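PDB 2DY1: elongation factor G from Thermus thermophilus, which binds GTP and magnesium through its GTPase domain and probably acts as a translation elongation factor on the ribosome. Local coordinates for residues 129-134 against 247-253; 174-178 against 204-209. All blocks are in the same frame, centred on the assembly; numbering follows the deposited sequence.

How the interactions relate
Contacts distant in sequence can sit one within another, and this GTP-binding domain gives an example. Followed from the N terminus, the first of the four segments is strand 129-134, the earlier half of interaction 1. The chain then runs through helix 142-153 and strand 156-165 to the turn 174-178, which joins strands 168-174 and 179-184. Helix 198-213 brings 204-209 back onto that turn, so interaction 2 closes a short loop with 25 residues between its segments. Strand 248-252 then returns beside 129-134, and interaction 1 closes the larger loop, which encloses the smaller. The first contact joins neighbouring strands inside the central sheet; the second, about 15 Å away between centres, ties a helix to the sheet's antiparallel extension.

Interaction 1 of 2, residues 129-134 against 247-253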
loop_
_atom_site.group_PDB
_atom_site.type_symbol
_atom_site.label_atom_id
_atom_site.label_comp_id
_atom_site.label_asym_id
_atom_site.label_seq_id
_atom_site.Cartn_x
_atom_site.Cartn_y
_atom_site.Cartn_z
ATOM N N ARG A 129 20.336 0.809 5.394
ATOM C CA ARG A 129 19.928 -0.457 4.801
ATOM C C ARG A 129 21.078 -1.456 4.826
ATOM O O ARG A 129 22.246 -1.089 4.656
ATOM C CB ARG A 129 19.488 -0.263 3.345
ATOM C CG ARG A 129 18.030 0.177 3.152
ATOM C CD ARG A 129 17.959 1.238 2.065
ATOM N NE ARG A 129 18.503 2.483 2.617
ATOM C CZ ARG A 129 19.051 3.449 1.894
ATOM N NH1 ARG A 129 19.138 3.329 0.572
ATOM N NH2 ARG A 129 19.524 4.529 2.501
ATOM N N MET A 130 20.739 -2.714 5.088
ATOM C CA MET A 130 21.695 -3.826 5.084
ATOM C C MET A 130 20.987 -4.876 4.228
ATOM O O MET A 130 19.767 -4.917 4.207
ATOM C CB MET A 130 21.914 -4.354 6.516
ATOM C CG MET A 130 22.494 -5.742 6.656
ATOM S SD MET A 130 22.524 -6.193 8.439
ATOM C CE MET A 130 23.796 -5.062 8.947
ATOM N N VAL A 131 21.748 -5.683 3.494
ATOM C CA VAL A 131 21.173 -6.733 2.648
ATOM C C VAL A 131 21.534 -8.077 3.231
ATOM O O VAL A 131 22.650 -8.255 3.718
ATOM C CB VAL A 131 21.802 -6.700 1.225
ATOM C CG1 VAL A 131 21.372 -7.925 0.404
ATOM C CG2 VAL A 131 21.393 -5.419 0.502
ATOM N N VAL A 132 20.599 -9.026 3.202
ATOM C CA VAL A 132 20.923 -10.389 3.619
ATOM C C VAL A 132 20.577 -11.283 2.428
ATOM O O VAL A 132 19.458 -11.268 1.921
ATOM C CB VAL A 132 20.188 -10.849 4.938
ATOM C CG1 VAL A 132 18.686 -10.702 4.836
ATOM C CG2 VAL A 132 20.578 -12.298 5.251
ATOM N N VAL A 133 21.573 -12.028 1.955
ATOM C CA VAL A 133 21.391 -12.909 0.803
ATOM C C VAL A 133 21.020 -14.296 1.269
ATOM O O VAL A 133 21.771 -14.963 1.999
ATOM C CB VAL A 133 22.678 -12.973 -0.032
ATOM C CG1 VAL A 133 22.481 -13.969 -1.190
ATOM C CG2 VAL A 133 23.016 -11.578 -0.559
ATOM N N THR A 134 19.834 -14.712 0.836
ATOM C CA THR A 134 19.268 -16.013 1.184
ATOM C C THR A 134 19.281 -16.971 0.000
ATOM O O THR A 134 19.619 -16.593 -1.110
ATOM C CB THR A 134 17.805 -15.852 1.567
ATOM O OG1 THR A 134 17.106 -15.276 0.447
ATOM C CG2 THR A 134 17.675 -14.935 2.800
ATOM N N LEU A 247 26.974 3.324 3.322
ATOM C CA LEU A 247 27.446 1.976 3.019
ATOM C C LEU A 247 26.310 1.028 3.368
ATOM O O LEU A 247 25.613 1.238 4.352
ATOM C CB LEU A 247 28.675 1.609 3.837
ATOM C CG LEU A 247 30.008 2.310 3.492
ATOM C CD1 LEU A 247 31.085 1.812 4.454
ATOM C CD2 LEU A 247 30.389 2.038 2.037
ATOM N N TYR A 248 26.157 -0.020 2.569
ATOM C CA TYR A 248 25.101 -1.007 2.785
ATOM C C TYR A 248 25.765 -2.372 2.982
ATOM O O TYR A 248 26.147 -3.020 2.012
ATOM C CB TYR A 248 24.189 -1.057 1.558
ATOM C CG TYR A 248 23.636 0.300 1.153
ATOM C CD1 TYR A 248 23.765 0.754 -0.158
ATOM C CD2 TYR A 248 22.997 1.126 2.084
ATOM C CE1 TYR A 248 23.280 2.001 -0.545
ATOM C CE2 TYR A 248 22.511 2.373 1.706
ATOM C CZ TYR A 248 22.661 2.801 0.389
ATOM O OH TYR A 248 22.186 4.044 0.022
ATOM N N PRO A 249 25.899 -2.833 4.232
ATOM C CA PRO A 249 26.537 -4.138 4.455
ATOM C C PRO A 249 25.753 -5.255 3.782
ATOM O O PRO A 249 24.524 -5.201 3.750
ATOM C CB PRO A 249 26.502 -4.306 5.968
ATOM C CG PRO A 249 26.373 -2.893 6.501
ATOM C CD PRO A 249 25.454 -2.230 5.502
ATOM N N VAL A 250 26.470 -6.250 3.250
ATOM C CA VAL A 250 25.825 -7.399 2.621
ATOM C C VAL A 250 26.253 -8.643 3.391
ATOM O O VAL A 250 27.442 -8.990 3.456
ATOM C CB VAL A 250 26.254 -7.559 1.141
ATOM C CG1 VAL A 250 25.536 -8.765 0.507
ATOM C CG2 VAL A 250 25.934 -6.302 0.363
ATOM N N ALA A 251 25.273 -9.311 3.986
ATOM C CA ALA A 251 25.504 -10.509 4.766
ATOM C C ALA A 251 24.902 -11.708 4.037
ATOM O O ALA A 251 24.072 -11.556 3.145
ATOM C CB ALA A 251 24.856 -10.366 6.149
ATOM N N LEU A 252 25.357 -12.885 4.430
ATOM C CA LEU A 252 24.872 -14.127 3.853
ATOM C C LEU A 252 24.287 -14.972 4.976
ATOM O O LEU A 252 24.976 -15.257 5.964
ATOM C CB LEU A 252 26.069 -14.847 3.202
ATOM C CG LEU A 252 25.988 -16.151 2.425
ATOM C CD1 LEU A 252 24.984 -16.072 1.282
ATOM C CD2 LEU A 252 27.399 -16.418 1.880
ATOM N N ALA A 253 23.022 -15.384 4.841
ATOM C CA ALA A 253 22.410 -16.223 5.872
ATOM C C ALA A 253 21.201 -16.932 5.287
ATOM O O ALA A 253 20.570 -16.430 4.363
ATOM C CB ALA A 253 21.978 -15.373 7.091
HETATM O O HOH W 1 23.031 2.297 5.311
HETATM O O HOH W 2 21.399 6.394 1.351
#
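Four backbone hydrogen bonds zip the strands together in the pattern of parallel pairing, in which V131 bonds to both residues flanking its partner V250, and V133 likewise to those around L252. V131 N donates to P249 O and A251 N to V131 O, both at 2.8 Å; V133 N reaches A251 O at 2.8 Å, and A253 N closes the series on V133 O at 3.1 Å. CA-H...O contacts fill the gaps, such as V132 CA to A251 O at 3.4 Å. Beyond the ladder, one water links R129 N to L247 O and another bridges R129 NH2 and Y248 OH. Y248 CZ lies over one face of the R129 guanidinium, whose NH1 forms a salt bridge with E123 and whose NE bonds to L127 O. The side chains of V131, V133, V250 and L252 share one face of the sheet, where V133 CG2 meets V250 CG1 at 3.9 Å and Y142 of helix 142-153 packs on V133, V250 and L252. M130 and A251 pack on the other face against helix 261-271. Strands 100-106 and 156-165 flank the pair, and T134 lies about 4 Å (side chain to ligand) from bound GTP: this is the buried parallel core of a P-loop GTPase, an alpha/beta sheet with helices on both faces.

Interaction 2 of 2, residues 174-178 against 204-209; sequences DVFHG and FRQEVL
Packing between a tight turn and a helix depends on fitting a few protrusions into the helix surface, as residues 174-178 and 204-209 illustrate. The turn leaves strand 168-174 at D174, takes helical phi/psi at V175, F176 and H177, and reaches positive phi at G178 (60/43). H177 N donates to D174 OD1 at 3.0 Å, an Asx motif, although the position of that oxygen is less certain. Opposite, 204-209 is regular helix, the CA atoms of V175 and R205 being 5.4 Å apart. V175, chi1 t, is the main bump: CG1 enters the hollow bordered by F204, R205 and V208, 3.3 Å from R205 N, 3.9 Å from F204 CB and 4.4 Å from V208 CG2. R205, chi1 to chi3 trans, reaches from the helix across to the turn. The F176 ring, although its CA-to-CB bond points away, sits with CE1 4.3 Å from L209 CD2; R205 CZ lies 5.5 Å from the F176 ring centroid, a long cation-pi contact that is at most weakly attractive. L161 of strand 156-165 backs both V175 and F204, so these join a small apolar layer between sheet and helix. With V175 seated in its hollow and F176 against L209, cohesion here rests chiefly on shape and apolar burial.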
loop_
_atom_site.group_PDB
_atom_site.type_symbol
_atom_site.label_atom_id
_atom_site.label_comp_id
_atom_site.label_asym_id
_atom_site.label_seq_id
_atom_site.Cartn_x
_atom_site.Cartn_y
_atom_site.Cartn_z
ATOM N N ASP A 174 34.247 -14.594 6.829
ATOM C CA ASP A 174 34.057 -13.239 7.323
ATOM C C ASP A 174 35.250 -12.459 6.779
ATOM O O ASP A 174 36.370 -12.631 7.251
ATOM C CB ASP A 174 34.042 -13.265 8.850
ATOM C CG ASP A 174 33.934 -11.887 9.442
ATOM O OD1 ASP A 174 34.953 -11.174 9.389
ATOM O OD2 ASP A 174 32.842 -11.517 9.939
ATOM N N VAL A 175 34.996 -11.640 5.758
ATOM C CA VAL A 175 36.053 -10.900 5.057
ATOM C C VAL A 175 36.981 -10.110 5.948
ATOM O O VAL A 175 38.207 -10.208 5.834
ATOM C CB VAL A 175 35.445 -9.934 4.008
ATOM C CG1 VAL A 175 36.533 -9.173 3.296
ATOM C CG2 VAL A 175 34.613 -10.712 3.010
ATOM N N PHE A 176 36.394 -9.318 6.828
ATOM C CA PHE A 176 37.168 -8.473 7.730
ATOM C C PHE A 176 38.219 -9.203 8.568
ATOM O O PHE A 176 39.381 -8.771 8.627
ATOM C CB PHE A 176 36.225 -7.730 8.676
ATOM C CG PHE A 176 36.914 -6.717 9.552
ATOM C CD1 PHE A 176 37.047 -5.395 9.138
ATOM C CD2 PHE A 176 37.420 -7.081 10.796
ATOM C CE1 PHE A 176 37.672 -4.449 9.955
ATOM C CE2 PHE A 176 38.049 -6.143 11.621
ATOM C CZ PHE A 176 38.174 -4.826 11.199
ATOM N N HIS A 177 37.820 -10.300 9.215
ATOM C CA HIS A 177 38.737 -11.030 10.075
ATOM C C HIS A 177 39.525 -12.151 9.406
ATOM O O HIS A 177 40.418 -12.731 10.028
ATOM C CB HIS A 177 37.980 -11.582 11.282
ATOM C CG HIS A 177 37.170 -10.552 12.002
ATOM N ND1 HIS A 177 37.723 -9.643 12.877
ATOM C CD2 HIS A 177 35.845 -10.271 11.955
ATOM C CE1 HIS A 177 36.774 -8.848 13.340
ATOM N NE2 HIS A 177 35.625 -9.207 12.795
ATOM N N GLY A 178 39.218 -12.449 8.148
ATOM C CA GLY A 178 39.939 -13.507 7.456
ATOM C C GLY A 178 39.771 -14.836 8.166
ATOM O O GLY A 178 40.722 -15.601 8.342
ATOM N N PHE A 204 38.861 -8.623 -1.374
ATOM C CA PHE A 204 37.638 -8.077 -0.801
ATOM C C PHE A 204 37.913 -7.357 0.514
ATOM O O PHE A 204 37.279 -6.340 0.814
ATOM C CB PHE A 204 36.607 -9.193 -0.583
ATOM C CG PHE A 204 35.744 -9.455 -1.783
ATOM C CD1 PHE A 204 34.629 -8.655 -2.052
ATOM C CD2 PHE A 204 36.063 -10.471 -2.676
ATOM C CE1 PHE A 204 33.863 -8.872 -3.184
ATOM C CE2 PHE A 204 35.299 -10.684 -3.805
ATOM C CZ PHE A 204 34.197 -9.885 -4.061
ATOM N N ARG A 205 38.837 -7.878 1.311
ATOM C CA ARG A 205 39.132 -7.225 2.579
ATOM C C ARG A 205 39.692 -5.825 2.332
ATOM O O ARG A 205 39.307 -4.858 3.006
ATOM C CB ARG A 205 40.122 -8.058 3.403
ATOM C CG ARG A 205 40.455 -7.409 4.729
ATOM C CD ARG A 205 41.276 -8.275 5.655
ATOM N NE ARG A 205 41.475 -7.549 6.910
ATOM C CZ ARG A 205 41.993 -8.064 8.019
ATOM N NH1 ARG A 205 42.378 -9.336 8.055
ATOM N NH2 ARG A 205 42.120 -7.298 9.097
ATOM N N GLN A 206 40.589 -5.717 1.357
ATOM C CA GLN A 206 41.205 -4.436 1.013
ATOM C C GLN A 206 40.123 -3.464 0.548
ATOM O O GLN A 206 40.144 -2.280 0.878
ATOM C CB GLN A 206 42.220 -4.609 -0.121
ATOM C CG GLN A 206 43.266 -5.691 0.099
ATOM C CD GLN A 206 44.212 -5.845 -1.091
ATOM O OE1 GLN A 206 43.775 -6.031 -2.232
ATOM N NE2 GLN A 206 45.514 -5.772 -0.825
ATOM N N GLU A 207 39.192 -3.974 -0.247
ATOM C CA GLU A 207 38.105 -3.151 -0.754
ATOM C C GLU A 207 37.209 -2.656 0.373
ATOM O O GLU A 207 36.765 -1.512 0.351
ATOM C CB GLU A 207 37.280 -3.937 -1.771
ATOM C CG GLU A 207 37.976 -4.106 -3.113
ATOM C CD GLU A 207 37.283 -5.114 -4.010
ATOM O OE1 GLU A 207 36.089 -5.408 -3.779
ATOM O OE2 GLU A 207 37.932 -5.607 -4.956
ATOM N N VAL A 208 36.942 -3.517 1.349
ATOM C CA VAL A 208 36.096 -3.144 2.475
ATOM C C VAL A 208 36.777 -2.072 3.329
ATOM O O VAL A 208 36.150 -1.070 3.690
ATOM C CB VAL A 208 35.755 -4.376 3.332
ATOM C CG1 VAL A 208 35.197 -3.942 4.693
ATOM C CG2 VAL A 208 34.715 -5.227 2.588
ATOM N N LEU A 209 38.056 -2.281 3.632
ATOM C CA LEU A 209 38.826 -1.324 4.421
ATOM C C LEU A 209 38.811 0.029 3.744
ATOM O O LEU A 209 38.505 1.045 4.378
ATOM C CB LEU A 209 40.276 -1.802 4.580
ATOM C CG LEU A 209 40.500 -2.976 5.535
ATOM C CD1 LEU A 209 41.970 -3.378 5.523
ATOM C CD2 LEU A 209 40.068 -2.581 6.941
#